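Local coordinates for protein laccase (Botrytis aclada, PDB 3SQR) that probably oxidises hydroquinone-type phenols at the expense of O2 through its bound copper ions, serving lignin degradation and the detoxification of lignin-derived products, at residues N57-T62 / L380-G385; L202-H207 / V270-H275; G469-I474 / R498-A503. All blocks are in the same frame, centred on the assembly; numbering follows the deposited sequence.

Contact 1. Residues N57-T62 / L380-G385; sequences NWYDVT and LALDVG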
ATOM      1  N   ASN A  57       8.357 -22.148  -2.254  1.00 27.41           N
ATOM      2  CA  ASN A  57       7.054 -21.624  -2.587  1.00 27.03           C
ATOM      3  C   ASN A  57       6.363 -21.176  -1.311  1.00 27.18           C
ATOM      4  O   ASN A  57       5.753 -21.953  -0.623  1.00 28.06           O
ATOM      5  CB  ASN A  57       6.191 -22.630  -3.360  1.00 27.07           C
ATOM      6  CG  ASN A  57       4.880 -22.009  -3.838  1.00 27.50           C
ATOM      7  OD1 ASN A  57       4.358 -21.154  -3.168  1.00 27.00           O
ATOM      8  ND2 ASN A  57       4.318 -22.475  -4.950  1.00 27.24           N
ATOM      9  N   TRP A  58       6.471 -19.874  -1.000  1.00 26.74           N
ATOM     10  CA  TRP A  58       5.907 -19.337   0.217  1.00 25.27           C
ATOM     11  C   TRP A  58       4.399 -19.253   0.260  1.00 24.51           C
ATOM     12  O   TRP A  58       3.862 -18.991   1.314  1.00 24.59           O
ATOM     13  CB  TRP A  58       6.519 -17.973   0.556  1.00 25.26           C
ATOM     14  CG  TRP A  58       6.063 -16.899  -0.396  1.00 23.53           C
ATOM     15  CD1 TRP A  58       5.011 -16.068  -0.218  1.00 19.60           C
ATOM     16  CD2 TRP A  58       6.676 -16.519  -1.635  1.00 24.19           C
ATOM     17  NE1 TRP A  58       4.893 -15.206  -1.278  1.00 20.24           N
ATOM     18  CE2 TRP A  58       5.930 -15.438  -2.149  1.00 23.92           C
ATOM     19  CE3 TRP A  58       7.788 -16.976  -2.352  1.00 25.22           C
ATOM     20  CZ2 TRP A  58       6.227 -14.836  -3.363  1.00 25.34           C
ATOM     21  CZ3 TRP A  58       8.087 -16.369  -3.564  1.00 26.17           C
ATOM     22  CH2 TRP A  58       7.308 -15.300  -4.047  1.00 23.80           C
ATOM     23  N   TYR A  59       3.728 -19.492  -0.882  1.00 24.16           N
ATOM     24  CA  TYR A  59       2.295 -19.628  -0.871  1.00 24.82           C
ATOM     25  C   TYR A  59       1.901 -20.963  -0.249  1.00 26.84           C
ATOM     26  O   TYR A  59       0.743 -21.086   0.155  1.00 26.60           O
ATOM     27  CB  TYR A  59       1.674 -19.524  -2.282  1.00 24.56           C
ATOM     28  CG  TYR A  59       2.010 -18.214  -2.965  1.00 24.16           C
ATOM     29  CD1 TYR A  59       1.299 -17.075  -2.674  1.00 26.81           C
ATOM     30  CD2 TYR A  59       3.105 -18.130  -3.837  1.00 24.22           C
ATOM     31  CE1 TYR A  59       1.626 -15.842  -3.261  1.00 26.50           C
ATOM     32  CE2 TYR A  59       3.447 -16.958  -4.419  1.00 23.69           C
ATOM     33  CZ  TYR A  59       2.719 -15.801  -4.131  1.00 23.10           C
ATOM     34  OH  TYR A  59       3.154 -14.623  -4.737  1.00 24.61           O
ATOM     35  N   ASP A  60       2.790 -21.946  -0.341  1.00 27.02           N
ATOM     36  CA  ASP A  60       2.495 -23.303   0.068  1.00 28.87           C
ATOM     37  C   ASP A  60       3.222 -23.746   1.309  1.00 29.15           C
ATOM     38  O   ASP A  60       2.747 -24.657   1.969  1.00 30.43           O
ATOM     39  CB  ASP A  60       2.845 -24.267  -1.073  1.00 29.78           C
ATOM     40  CG  ASP A  60       1.972 -24.073  -2.314  1.00 32.41           C
ATOM     41  OD1 ASP A  60       0.880 -23.434  -2.250  1.00 34.65           O
ATOM     42  OD2 ASP A  60       2.401 -24.582  -3.377  1.00 33.66           O
ATOM     43  N   VAL A  61       4.397 -23.161   1.597  1.00 29.01           N
ATOM     44  CA  VAL A  61       5.344 -23.612   2.648  1.00 28.19           C
ATOM     45  C   VAL A  61       5.681 -22.401   3.517  1.00 29.44           C
ATOM     46  O   VAL A  61       5.909 -21.334   2.956  1.00 26.97           O
ATOM     47  CB  VAL A  61       6.633 -24.156   1.973  1.00 29.08           C
ATOM     48  CG1 VAL A  61       7.741 -24.459   2.978  1.00 29.27           C
ATOM     49  CG2 VAL A  61       6.297 -25.450   1.174  1.00 29.50           C
ATOM     50  N   THR A  62       5.720 -22.566   4.839  1.00 29.40           N
ATOM     51  CA  THR A  62       6.046 -21.479   5.719  1.00 30.24           C
ATOM     52  C   THR A  62       7.006 -21.962   6.769  1.00 30.53           C
ATOM     53  O   THR A  62       6.719 -22.955   7.473  1.00 30.59           O
ATOM     54  CB  THR A  62       4.792 -20.965   6.446  1.00 30.20           C
ATOM     55  OG1 THR A  62       3.744 -20.673   5.509  1.00 32.61           O
ATOM     56  CG2 THR A  62       5.094 -19.698   7.308  1.00 30.17           C
ATOM     57  N   LEU A 380      10.343 -16.909  -8.134  1.00 26.27           N
ATOM     58  CA  LEU A 380       9.510 -18.086  -8.058  1.00 27.17           C
ATOM     59  C   LEU A 380       8.439 -18.065  -9.144  1.00 25.57           C
ATOM     60  O   LEU A 380       7.401 -17.329  -9.066  1.00 25.55           O
ATOM     61  CB  LEU A 380       8.882 -18.236  -6.668  1.00 26.24           C
ATOM     62  CG  LEU A 380       8.019 -19.483  -6.493  1.00 27.73           C
ATOM     63  CD1 LEU A 380       8.800 -20.655  -5.978  1.00 31.80           C
ATOM     64  CD2 LEU A 380       6.863 -19.151  -5.509  1.00 26.11           C
ATOM     65  N   ALA A 381       8.679 -18.827 -10.203  1.00 25.88           N
ATOM     66  CA  ALA A 381       7.832 -18.794 -11.374  1.00 25.38           C
ATOM     67  C   ALA A 381       6.543 -19.558 -11.145  1.00 26.32           C
ATOM     68  O   ALA A 381       6.551 -20.719 -10.696  1.00 26.41           O
ATOM     69  CB  ALA A 381       8.586 -19.427 -12.627  1.00 24.48           C
ATOM     70  N   LEU A 382       5.422 -18.908 -11.419  1.00 25.54           N
ATOM     71  CA  LEU A 382       4.111 -19.552 -11.280  1.00 26.12           C
ATOM     72  C   LEU A 382       3.264 -19.174 -12.447  1.00 27.27           C
ATOM     73  O   LEU A 382       3.353 -18.031 -12.994  1.00 27.38           O
ATOM     74  CB  LEU A 382       3.434 -19.102  -9.960  1.00 26.60           C
ATOM     75  CG  LEU A 382       4.171 -19.419  -8.639  1.00 27.80           C
ATOM     76  CD1 LEU A 382       3.408 -18.705  -7.517  1.00 28.27           C
ATOM     77  CD2 LEU A 382       4.271 -20.902  -8.388  1.00 27.43           C
ATOM     78  N   ASP A 383       2.382 -20.096 -12.802  1.00 28.08           N
ATOM     79  CA  ASP A 383       1.458 -19.903 -13.895  1.00 29.39           C
ATOM     80  C   ASP A 383       0.025 -19.888 -13.485  1.00 28.87           C
ATOM     81  O   ASP A 383      -0.376 -20.527 -12.511  1.00 28.66           O
ATOM     82  CB  ASP A 383       1.626 -21.017 -14.944  1.00 29.68           C
ATOM     83  CG  ASP A 383       3.012 -21.028 -15.559  1.00 32.81           C
ATOM     84  OD1 ASP A 383       3.775 -20.038 -15.490  1.00 32.99           O
ATOM     85  OD2 ASP A 383       3.355 -22.065 -16.149  1.00 36.86           O
ATOM     86  N   VAL A 384      -0.765 -19.164 -14.265  1.00 28.88           N
ATOM     87  CA  VAL A 384      -2.165 -18.986 -14.014  1.00 29.15           C
ATOM     88  C   VAL A 384      -2.802 -20.168 -14.732  1.00 31.58           C
ATOM     89  O   VAL A 384      -2.530 -20.383 -15.899  1.00 31.31           O
ATOM     90  CB  VAL A 384      -2.695 -17.664 -14.605  1.00 29.78           C
ATOM     91  CG1 VAL A 384      -4.252 -17.546 -14.487  1.00 28.97           C
ATOM     92  CG2 VAL A 384      -1.996 -16.457 -13.908  1.00 27.52           C
ATOM     93  N   GLY A 385      -3.611 -20.912 -14.005  1.00 31.87           N
ATOM     94  CA  GLY A 385      -4.264 -22.088 -14.536  1.00 33.73           C
ATOM     95  C   GLY A 385      -5.598 -21.740 -15.142  1.00 33.82           C
ATOM     96  O   GLY A 385      -5.887 -20.574 -15.486  1.00 33.64           O
TER

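Contact 2. Residues L202-H207 / V270-H275; sequences LQDWAH and VGIDSH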
ATOM      1  N   LEU A 202       7.827   7.451   0.424  1.00 21.29           N
ATOM      2  CA  LEU A 202       7.642   8.561  -0.514  1.00 22.13           C
ATOM      3  C   LEU A 202       6.173   8.961  -0.407  1.00 21.78           C
ATOM      4  O   LEU A 202       5.292   8.122  -0.525  1.00 21.04           O
ATOM      5  CB  LEU A 202       8.028   8.124  -1.917  1.00 22.26           C
ATOM      6  CG  LEU A 202       9.411   7.580  -2.163  1.00 23.97           C
ATOM      7  CD1 LEU A 202       9.459   6.910  -3.552  1.00 22.70           C
ATOM      8  CD2 LEU A 202      10.444   8.700  -1.964  1.00 22.95           C
ATOM      9  N   GLN A 203       5.881  10.227  -0.159  1.00 22.79           N
ATOM     10  CA  GLN A 203       4.501  10.663  -0.045  1.00 22.13           C
ATOM     11  C   GLN A 203       4.373  12.145  -0.335  1.00 24.04           C
ATOM     12  O   GLN A 203       5.327  12.905  -0.279  1.00 23.64           O
ATOM     13  CB  GLN A 203       3.964  10.394   1.351  1.00 23.42           C
ATOM     14  CG  GLN A 203       4.735  11.147   2.413  1.00 23.12           C
ATOM     15  CD  GLN A 203       4.377  10.783   3.822  1.00 24.73           C
ATOM     16  OE1 GLN A 203       5.194  10.300   4.569  1.00 25.15           O
ATOM     17  NE2 GLN A 203       3.159  11.127   4.230  1.00 23.48           N
ATOM     18  N   ASP A 204       3.153  12.509  -0.667  1.00 22.84           N
ATOM     19  CA  ASP A 204       2.683  13.883  -0.579  1.00 22.98           C
ATOM     20  C   ASP A 204       2.531  14.184   0.908  1.00 23.44           C
ATOM     21  O   ASP A 204       2.580  13.272   1.753  1.00 22.44           O
ATOM     22  CB  ASP A 204       1.359  14.112  -1.358  1.00 22.93           C
ATOM     23  CG  ASP A 204       0.338  13.006  -1.179  1.00 25.59           C
ATOM     24  OD1 ASP A 204       0.363  12.292  -0.141  1.00 23.66           O
ATOM     25  OD2 ASP A 204      -0.511  12.856  -2.092  1.00 26.07           O
ATOM     26  N   TRP A 205       2.332  15.448   1.232  1.00 24.08           N
ATOM     27  CA  TRP A 205       2.104  15.800   2.618  1.00 24.84           C
ATOM     28  C   TRP A 205       1.408  17.121   2.703  1.00 24.45           C
ATOM     29  O   TRP A 205       1.953  18.135   2.217  1.00 24.83           O
ATOM     30  CB  TRP A 205       3.438  15.897   3.350  1.00 25.83           C
ATOM     31  CG  TRP A 205       3.271  16.165   4.779  1.00 24.28           C
ATOM     32  CD1 TRP A 205       3.682  17.284   5.457  1.00 26.69           C
ATOM     33  CD2 TRP A 205       2.670  15.311   5.750  1.00 26.04           C
ATOM     34  NE1 TRP A 205       3.327  17.186   6.784  1.00 24.72           N
ATOM     35  CE2 TRP A 205       2.706  15.990   7.002  1.00 25.00           C
ATOM     36  CE3 TRP A 205       2.071  14.059   5.701  1.00 26.58           C
ATOM     37  CZ2 TRP A 205       2.189  15.439   8.149  1.00 24.18           C
ATOM     38  CZ3 TRP A 205       1.536  13.519   6.847  1.00 26.27           C
ATOM     39  CH2 TRP A 205       1.626  14.210   8.076  1.00 25.97           C
ATOM     40  N   ALA A 206       0.203  17.108   3.275  1.00 23.83           N
ATOM     41  CA  ALA A 206      -0.567  18.324   3.416  1.00 24.22           C
ATOM     42  C   ALA A 206      -0.037  19.112   4.617  1.00 26.30           C
ATOM     43  O   ALA A 206       0.614  18.526   5.485  1.00 24.11           O
ATOM     44  CB  ALA A 206      -2.034  17.999   3.628  1.00 23.19           C
ATOM     45  N   HIS A 207      -0.346  20.419   4.660  1.00 25.07           N
ATOM     46  CA  HIS A 207      -0.089  21.216   5.883  1.00 26.03           C
ATOM     47  C   HIS A 207      -1.314  21.464   6.665  1.00 27.16           C
ATOM     48  O   HIS A 207      -1.384  22.460   7.418  1.00 27.92           O
ATOM     49  CB  HIS A 207       0.639  22.508   5.545  1.00 24.83           C
ATOM     50  CG  HIS A 207       2.067  22.285   5.208  1.00 25.00           C
ATOM     51  ND1 HIS A 207       2.876  23.286   4.724  1.00 24.93           N
ATOM     52  CD2 HIS A 207       2.845  21.179   5.307  1.00 24.71           C
ATOM     53  CE1 HIS A 207       4.081  22.801   4.520  1.00 24.22           C
ATOM     54  NE2 HIS A 207       4.086  21.514   4.862  1.00 27.14           N
ATOM     55  N   VAL A 270       3.426   5.909  -0.280  1.00 22.06           N
ATOM     56  CA  VAL A 270       2.339   5.929   0.718  1.00 21.39           C
ATOM     57  C   VAL A 270       1.582   7.239   0.712  1.00 21.34           C
ATOM     58  O   VAL A 270       0.896   7.580   1.692  1.00 22.22           O
ATOM     59  CB  VAL A 270       2.881   5.626   2.143  1.00 21.02           C
ATOM     60  CG1 VAL A 270       3.533   4.241   2.152  1.00 18.71           C
ATOM     61  CG2 VAL A 270       3.821   6.758   2.659  1.00 21.73           C
ATOM     62  N   GLY A 271       1.565   7.924  -0.427  1.00 22.96           N
ATOM     63  CA  GLY A 271       0.932   9.183  -0.538  1.00 24.11           C
ATOM     64  C   GLY A 271      -0.574   9.014  -0.682  1.00 24.69           C
ATOM     65  O   GLY A 271      -1.066   7.884  -0.897  1.00 25.50           O
ATOM     66  N   ILE A 272      -1.285  10.112  -0.462  1.00 24.17           N
ATOM     67  CA  ILE A 272      -2.749  10.202  -0.635  1.00 25.67           C
ATOM     68  C   ILE A 272      -3.048  10.138  -2.120  1.00 23.88           C
ATOM     69  O   ILE A 272      -3.958   9.467  -2.568  1.00 23.18           O
ATOM     70  CB  ILE A 272      -3.214  11.585  -0.059  1.00 25.83           C
ATOM     71  CG1 ILE A 272      -3.098  11.577   1.445  1.00 29.94           C
ATOM     72  CG2 ILE A 272      -4.635  11.975  -0.488  1.00 28.77           C
ATOM     73  CD1 ILE A 272      -3.127  13.003   2.022  1.00 30.90           C
ATOM     74  N   ASP A 273      -2.259  10.871  -2.878  1.00 24.56           N
ATOM     75  CA  ASP A 273      -2.438  10.921  -4.344  1.00 24.31           C
ATOM     76  C   ASP A 273      -1.184  11.388  -4.983  1.00 23.39           C
ATOM     77  O   ASP A 273      -1.075  12.536  -5.406  1.00 23.74           O
ATOM     78  CB  ASP A 273      -3.582  11.844  -4.698  1.00 24.96           C
ATOM     79  CG  ASP A 273      -4.057  11.675  -6.157  1.00 25.94           C
ATOM     80  OD1 ASP A 273      -3.366  11.024  -6.944  1.00 29.70           O
ATOM     81  OD2 ASP A 273      -5.143  12.181  -6.485  1.00 31.03           O
ATOM     82  N   SER A 274      -0.214  10.476  -5.065  1.00 23.47           N
ATOM     83  CA  SER A 274       1.145  10.777  -5.476  1.00 22.42           C
ATOM     84  C   SER A 274       1.632   9.679  -6.339  1.00 22.72           C
ATOM     85  O   SER A 274       1.411   8.514  -6.007  1.00 23.10           O
ATOM     86  CB  SER A 274       2.088  10.908  -4.253  1.00 22.04           C
ATOM     87  OG  SER A 274       1.875   9.798  -3.388  1.00 23.96           O
ATOM     88  N   HIS A 275       2.441  10.025  -7.322  1.00 22.22           N
ATOM     89  CA  HIS A 275       3.142   9.047  -8.145  1.00 22.09           C
ATOM     90  C   HIS A 275       4.587   9.448  -8.144  1.00 23.10           C
ATOM     91  O   HIS A 275       4.908  10.650  -8.271  1.00 22.80           O
ATOM     92  CB  HIS A 275       2.644   9.014  -9.593  1.00 22.86           C
ATOM     93  CG  HIS A 275       3.080   7.804 -10.342  1.00 24.26           C
ATOM     94  ND1 HIS A 275       4.325   7.695 -10.923  1.00 24.61           N
ATOM     95  CD2 HIS A 275       2.453   6.621 -10.559  1.00 22.91           C
ATOM     96  CE1 HIS A 275       4.439   6.491 -11.474  1.00 24.22           C
ATOM     97  NE2 HIS A 275       3.307   5.842 -11.307  1.00 23.86           N
TER

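Contact 3. Residues G469-I474 / R498-A503; sequences GHDFFI and RRDVAA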
ATOM      1  N   GLY A 469      -5.938 -10.006   0.435  1.00 20.56           N
ATOM      2  CA  GLY A 469      -5.974 -11.491   0.579  1.00 19.98           C
ATOM      3  C   GLY A 469      -5.261 -12.328  -0.462  1.00 22.09           C
ATOM      4  O   GLY A 469      -5.211 -13.534  -0.366  1.00 22.65           O
ATOM      5  N   HIS A 470      -4.625 -11.694  -1.436  1.00 20.13           N
ATOM      6  CA  HIS A 470      -3.985 -12.359  -2.549  1.00 21.69           C
ATOM      7  C   HIS A 470      -2.888 -11.538  -3.140  1.00 20.81           C
ATOM      8  O   HIS A 470      -3.047 -10.320  -3.299  1.00 20.81           O
ATOM      9  CB  HIS A 470      -4.917 -12.605  -3.741  1.00 20.79           C
ATOM     10  CG  HIS A 470      -6.117 -13.402  -3.395  1.00 23.24           C
ATOM     11  ND1 HIS A 470      -6.158 -14.753  -3.588  1.00 23.59           N
ATOM     12  CD2 HIS A 470      -7.305 -13.062  -2.824  1.00 25.14           C
ATOM     13  CE1 HIS A 470      -7.324 -15.219  -3.191  1.00 26.42           C
ATOM     14  NE2 HIS A 470      -8.040 -14.222  -2.717  1.00 26.27           N
ATOM     15  N   ASP A 471      -1.856 -12.234  -3.578  1.00 21.73           N
ATOM     16  CA  ASP A 471      -1.051 -11.693  -4.668  1.00 21.10           C
ATOM     17  C   ASP A 471      -1.742 -12.023  -5.970  1.00 22.80           C
ATOM     18  O   ASP A 471      -2.256 -13.131  -6.117  1.00 23.80           O
ATOM     19  CB  ASP A 471       0.311 -12.306  -4.767  1.00 21.11           C
ATOM     20  CG  ASP A 471       1.252 -11.872  -3.656  1.00 21.10           C
ATOM     21  OD1 ASP A 471       1.020 -10.877  -2.983  1.00 21.27           O
ATOM     22  OD2 ASP A 471       2.249 -12.535  -3.525  1.00 23.39           O
ATOM     23  N   PHE A 472      -1.793 -11.067  -6.883  1.00 21.89           N
ATOM     24  CA  PHE A 472      -2.378 -11.334  -8.198  1.00 22.64           C
ATOM     25  C   PHE A 472      -1.323 -11.425  -9.263  1.00 22.92           C
ATOM     26  O   PHE A 472      -0.186 -10.992  -9.051  1.00 21.28           O
ATOM     27  CB  PHE A 472      -3.454 -10.341  -8.551  1.00 24.19           C
ATOM     28  CG  PHE A 472      -3.012  -8.914  -8.517  1.00 24.14           C
ATOM     29  CD1 PHE A 472      -2.026  -8.442  -9.369  1.00 24.19           C
ATOM     30  CD2 PHE A 472      -3.579  -8.049  -7.624  1.00 25.77           C
ATOM     31  CE1 PHE A 472      -1.647  -7.114  -9.295  1.00 28.13           C
ATOM     32  CE2 PHE A 472      -3.222  -6.707  -7.576  1.00 25.49           C
ATOM     33  CZ  PHE A 472      -2.264  -6.259  -8.381  1.00 26.71           C
ATOM     34  N   PHE A 473      -1.737 -11.958 -10.410  1.00 22.61           N
ATOM     35  CA  PHE A 473      -0.860 -12.094 -11.564  1.00 23.80           C
ATOM     36  C   PHE A 473      -1.334 -11.090 -12.578  1.00 23.07           C
ATOM     37  O   PHE A 473      -2.541 -11.026 -12.883  1.00 26.18           O
ATOM     38  CB  PHE A 473      -1.066 -13.502 -12.121  1.00 23.28           C
ATOM     39  CG  PHE A 473      -0.563 -14.600 -11.241  1.00 22.78           C
ATOM     40  CD1 PHE A 473      -1.152 -14.943 -10.052  1.00 25.56           C
ATOM     41  CD2 PHE A 473       0.546 -15.338 -11.637  1.00 24.81           C
ATOM     42  CE1 PHE A 473      -0.651 -16.026  -9.285  1.00 28.15           C
ATOM     43  CE2 PHE A 473       1.000 -16.387 -10.886  1.00 27.33           C
ATOM     44  CZ  PHE A 473       0.444 -16.707  -9.738  1.00 28.66           C
ATOM     45  N   ILE A 474      -0.429 -10.244 -13.049  1.00 24.00           N
ATOM     46  CA  ILE A 474      -0.795  -9.238 -14.031  1.00 23.09           C
ATOM     47  C   ILE A 474      -0.779  -9.903 -15.415  1.00 22.80           C
ATOM     48  O   ILE A 474       0.262  -9.964 -16.059  1.00 23.84           O
ATOM     49  CB  ILE A 474       0.138  -8.087 -13.988  1.00 23.30           C
ATOM     50  CG1 ILE A 474       0.236  -7.504 -12.562  1.00 22.40           C
ATOM     51  CG2 ILE A 474      -0.298  -7.041 -15.021  1.00 24.94           C
ATOM     52  CD1 ILE A 474       1.086  -6.171 -12.514  1.00 25.67           C
ATOM     53  N   ARG A 498       3.696 -10.481 -10.569  1.00 24.02           N
ATOM     54  CA  ARG A 498       2.873 -10.958  -9.472  1.00 23.71           C
ATOM     55  C   ARG A 498       3.183 -10.070  -8.296  1.00 22.08           C
ATOM     56  O   ARG A 498       4.350  -9.892  -7.937  1.00 22.28           O
ATOM     57  CB  ARG A 498       3.211 -12.426  -9.165  1.00 24.03           C
ATOM     58  CG  ARG A 498       2.353 -13.120  -8.120  1.00 24.06           C
ATOM     59  CD  ARG A 498       2.667 -14.604  -8.064  1.00 23.41           C
ATOM     60  NE  ARG A 498       3.905 -14.936  -7.391  1.00 23.73           N
ATOM     61  CZ  ARG A 498       4.964 -15.538  -7.946  1.00 25.04           C
ATOM     62  NH1 ARG A 498       4.961 -15.826  -9.212  1.00 24.83           N
ATOM     63  NH2 ARG A 498       6.019 -15.845  -7.234  1.00 22.65           N
ATOM     64  N   ARG A 499       2.115  -9.489  -7.732  1.00 22.67           N
ATOM     65  CA  ARG A 499       2.264  -8.499  -6.729  1.00 22.83           C
ATOM     66  C   ARG A 499       0.896  -8.201  -6.133  1.00 23.38           C
ATOM     67  O   ARG A 499      -0.068  -8.953  -6.339  1.00 23.21           O
ATOM     68  CB  ARG A 499       2.925  -7.243  -7.326  1.00 23.93           C
ATOM     69  CG  ARG A 499       2.025  -6.426  -8.282  1.00 22.99           C
ATOM     70  CD  ARG A 499       2.746  -5.237  -8.947  1.00 24.06           C
ATOM     71  NE  ARG A 499       3.500  -4.446  -7.960  1.00 21.60           N
ATOM     72  CZ  ARG A 499       4.513  -3.633  -8.254  1.00 24.33           C
ATOM     73  NH1 ARG A 499       4.962  -3.521  -9.488  1.00 22.44           N
ATOM     74  NH2 ARG A 499       5.156  -3.018  -7.269  1.00 23.50           N
ATOM     75  N   ASP A 500       0.778  -7.150  -5.331  1.00 22.52           N
ATOM     76  CA  ASP A 500      -0.564  -6.827  -4.771  1.00 21.20           C
ATOM     77  C   ASP A 500      -1.143  -5.449  -5.043  1.00 20.03           C
ATOM     78  O   ASP A 500      -2.320  -5.203  -4.787  1.00 21.84           O
ATOM     79  CB  ASP A 500      -0.569  -7.119  -3.238  1.00 22.69           C
ATOM     80  CG  ASP A 500       0.430  -6.288  -2.465  1.00 20.92           C
ATOM     81  OD1 ASP A 500       0.240  -5.057  -2.454  1.00 23.37           O
ATOM     82  OD2 ASP A 500       1.396  -6.892  -1.893  1.00 23.66           O
ATOM     83  N   VAL A 501      -0.347  -4.580  -5.679  1.00 20.73           N
ATOM     84  CA  VAL A 501      -0.859  -3.279  -6.162  1.00 21.25           C
ATOM     85  C   VAL A 501      -0.386  -3.096  -7.600  1.00 21.11           C
ATOM     86  O   VAL A 501       0.795  -3.251  -7.913  1.00 21.08           O
ATOM     87  CB  VAL A 501      -0.399  -2.068  -5.325  1.00 20.67           C
ATOM     88  CG1 VAL A 501      -0.879  -0.797  -5.953  1.00 19.02           C
ATOM     89  CG2 VAL A 501      -0.885  -2.139  -3.912  1.00 21.91           C
ATOM     90  N   ALA A 502      -1.297  -2.823  -8.515  1.00 22.27           N
ATOM     91  CA  ALA A 502      -0.929  -2.592  -9.914  1.00 22.64           C
ATOM     92  C   ALA A 502      -1.870  -1.584 -10.543  1.00 21.22           C
ATOM     93  O   ALA A 502      -3.058  -1.495 -10.210  1.00 21.51           O
ATOM     94  CB  ALA A 502      -0.970  -3.932 -10.695  1.00 23.36           C
ATOM     95  N   ALA A 503      -1.330  -0.817 -11.450  1.00 22.78           N
ATOM     96  CA  ALA A 503      -2.049   0.253 -12.094  1.00 23.84           C
ATOM     97  C   ALA A 503      -3.095  -0.237 -13.052  1.00 24.01           C
ATOM     98  O   ALA A 503      -2.807  -1.084 -13.908  1.00 24.24           O
ATOM     99  CB  ALA A 503      -1.061   1.167 -12.852  1.00 23.83           C
TER
HETATM  100  O   HOH W   1       2.941  -8.786  -2.907  1.00 20.42           O

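Contact 1. Residues N57-T62 / L380-G385
L380 sets its CD2 methyl against both N57 and the indole of W58, with CD2 3.6 Å from W58 CZ3 and 3.8 Å from N57 CA. The leucine and the tryptophan slide past each other in opposite directions, which also brings L380 CB to 3.7 Å from W58 CZ3. The other methyl, CD1, lies alongside the backbone of N57; the chi2 of 91° that places it is off the staggered positions and suggests some torsional strain. CD2 further faces the tyrosine edge, close to the ring plane and 4.2 Å from Y59 CE2. L380 O accepts a hydrogen bond from R498 NH2.

The surface that receives L380 is shaped by an Asx turn. N57 CG is anti to its backbone N (chi1 -174°), and OD1 accepts from Y59 N at 2.9 Å, while N57 O takes both D60 N and V61 N. The folded turn lays Y59 CE2 over one face of the W58 indole, offset toward its rim. N57 CG lies against L380 CD2, the two side chains crossing at about a right angle. Segment 57-62 lies in the loop ahead of strand 67-79, whereas 380-385 belongs to the loop leading into strand 387-398, so the contact joins the loops leading into the first and third cupredoxin domains of a multicopper oxidase.

At L382 the two methyls part company. CD1 meets the tyrosine, 3.6 Å from Y59 CE2, and the two side chains cross obliquely; CD2 touches the amide nitrogen, 3.8 Å from N57 ND2. The backbone N of L382 bonds to N495 OD1. Further along, D383 OD1 accepts from N495 N, and the side chain of V384 rests on F473 of strand 472-478.

Contact 2. Residues L202-H207 / V270-H275
The carboxylate of D204 faces the backbone of I272 and D273 and takes one N-H on each oxygen. OD1 accepts from I272 N at 2.8 Å with an N-H...O angle of 160°; OD2 accepts from D273 N, also at 2.8 Å, at 157°. Both oxygens use their syn lone pairs, so two consecutive amides grip the group and fix its rotation. A chi1 of 43° puts D204 CG between the backbone N and the carbonyl carbon, turned toward the 270-275 loop. I272 CB then lies 3.6 Å from D204 OD2, and OD1 comes within 3.2 Å of G271 CA, where no side chain intervenes. The paired donors would favour the ionised form of D204. D204 N itself is buried and has no partner in the model.

Beside this, Q203 CB packs on V270 CG2 at 3.9 Å and on G271 CA, and Q203 NE2 reaches back in a weak bond to D204 O. D273 points away from the strand, although its CB still touches D204 OD2, and its side chain comes to about 5 Å from that of H531, a ligand of the type 1 copper.

A backbone bond from V270 N to L202 O (2.9 Å) carries the parallel pairing of strands 195-205 and 262-269 into the loop. On the far edge of strand 195-205, Q203 and W205 pair with strand 227-230; F180 of strand 180-186 touches Q203 and V270, and helix 529-533 meets the loop through I272, which packs on A529 and W530.

Contact 3. Residues G469-I474 / R498-A503
F472 and R499 form an antiparallel hydrogen-bonded pair: F472 N donates to R499 O at 2.8 Å, and R499 N returns a bond to F472 O. The next pair, F473 with R498, is non-hydrogen-bonded. R498 CA adds a CA-H...O contact, 3.1 Å from F472 O. Pairing between the segments stops at D500, which bonds instead to L467 of strand 463-467: strand 498-499 ends the sheet containing 472-478, and strand 501-504 joins the other sheet beside 463-467, so the chain crosses between the two layers of a cupredoxin sandwich.

Rings meet backbone and aliphatic groups. R499 O sits 3.5 Å above the plane of the F472 ring, over its centre, and D500 CA makes an off-centre CH-pi contact with the same ring. R498 and F473 lie side by side, pointing the same way. The bend at chi3 (76°) swings R498 NE out of the extended line while CD lies over one face of the F473 ring, offset toward the rim, 3.5 Å from CZ; the guanidinium, tilted 45° to the ring, is held by L380 O at NH2 and Y59 OH at NE.

Apolar contacts gather on A502. Its CB lies at the edge of the F472 ring, 3.5 Å from CZ, and I474 CD1 approaches that CB at 3.5 Å.

Among the polar groups, one water donates to D471 OD1 at 2.8 Å and to D500 OD2 at 2.6 Å, bridging two carboxylates whose planes are 30° apart. D471 OD2 is held by Y59, and D500 OD2 by a salt bridge to R310; R499 NH2 makes a salt bridge to D291.

The water and R310 probably ease the repulsion of the neighbouring acids, and with OD1 bonded to NE2 of the copper ligand H126, D500 is a second-shell residue that probably helps to orient H126.

How the contacts relate
Contacts 1 and 3 lie on the same side of the chain's centre, their own centres 13 Å apart, and touch directly: Y59 OH is 2.6 Å from D471 OD2 and L380 O is 2.7 Å from R498 NH2, both probable hydrogen bonds, while W58 CH2 packs on R498 NH2 at 3.5 Å. The surface loops of contact 1 thus cover the buried crossover of contact 3. Contact 2 lies across the chain's centre, 33 Å from contact 1 and 22 Å from contact 3 between centres, and touches neither. Contacts 2 and 3 both approach copper: the D273 side chain is about 7 Å from one ion and the V501 side chain about 6 Å from another. Contact 1 lies away from these sites.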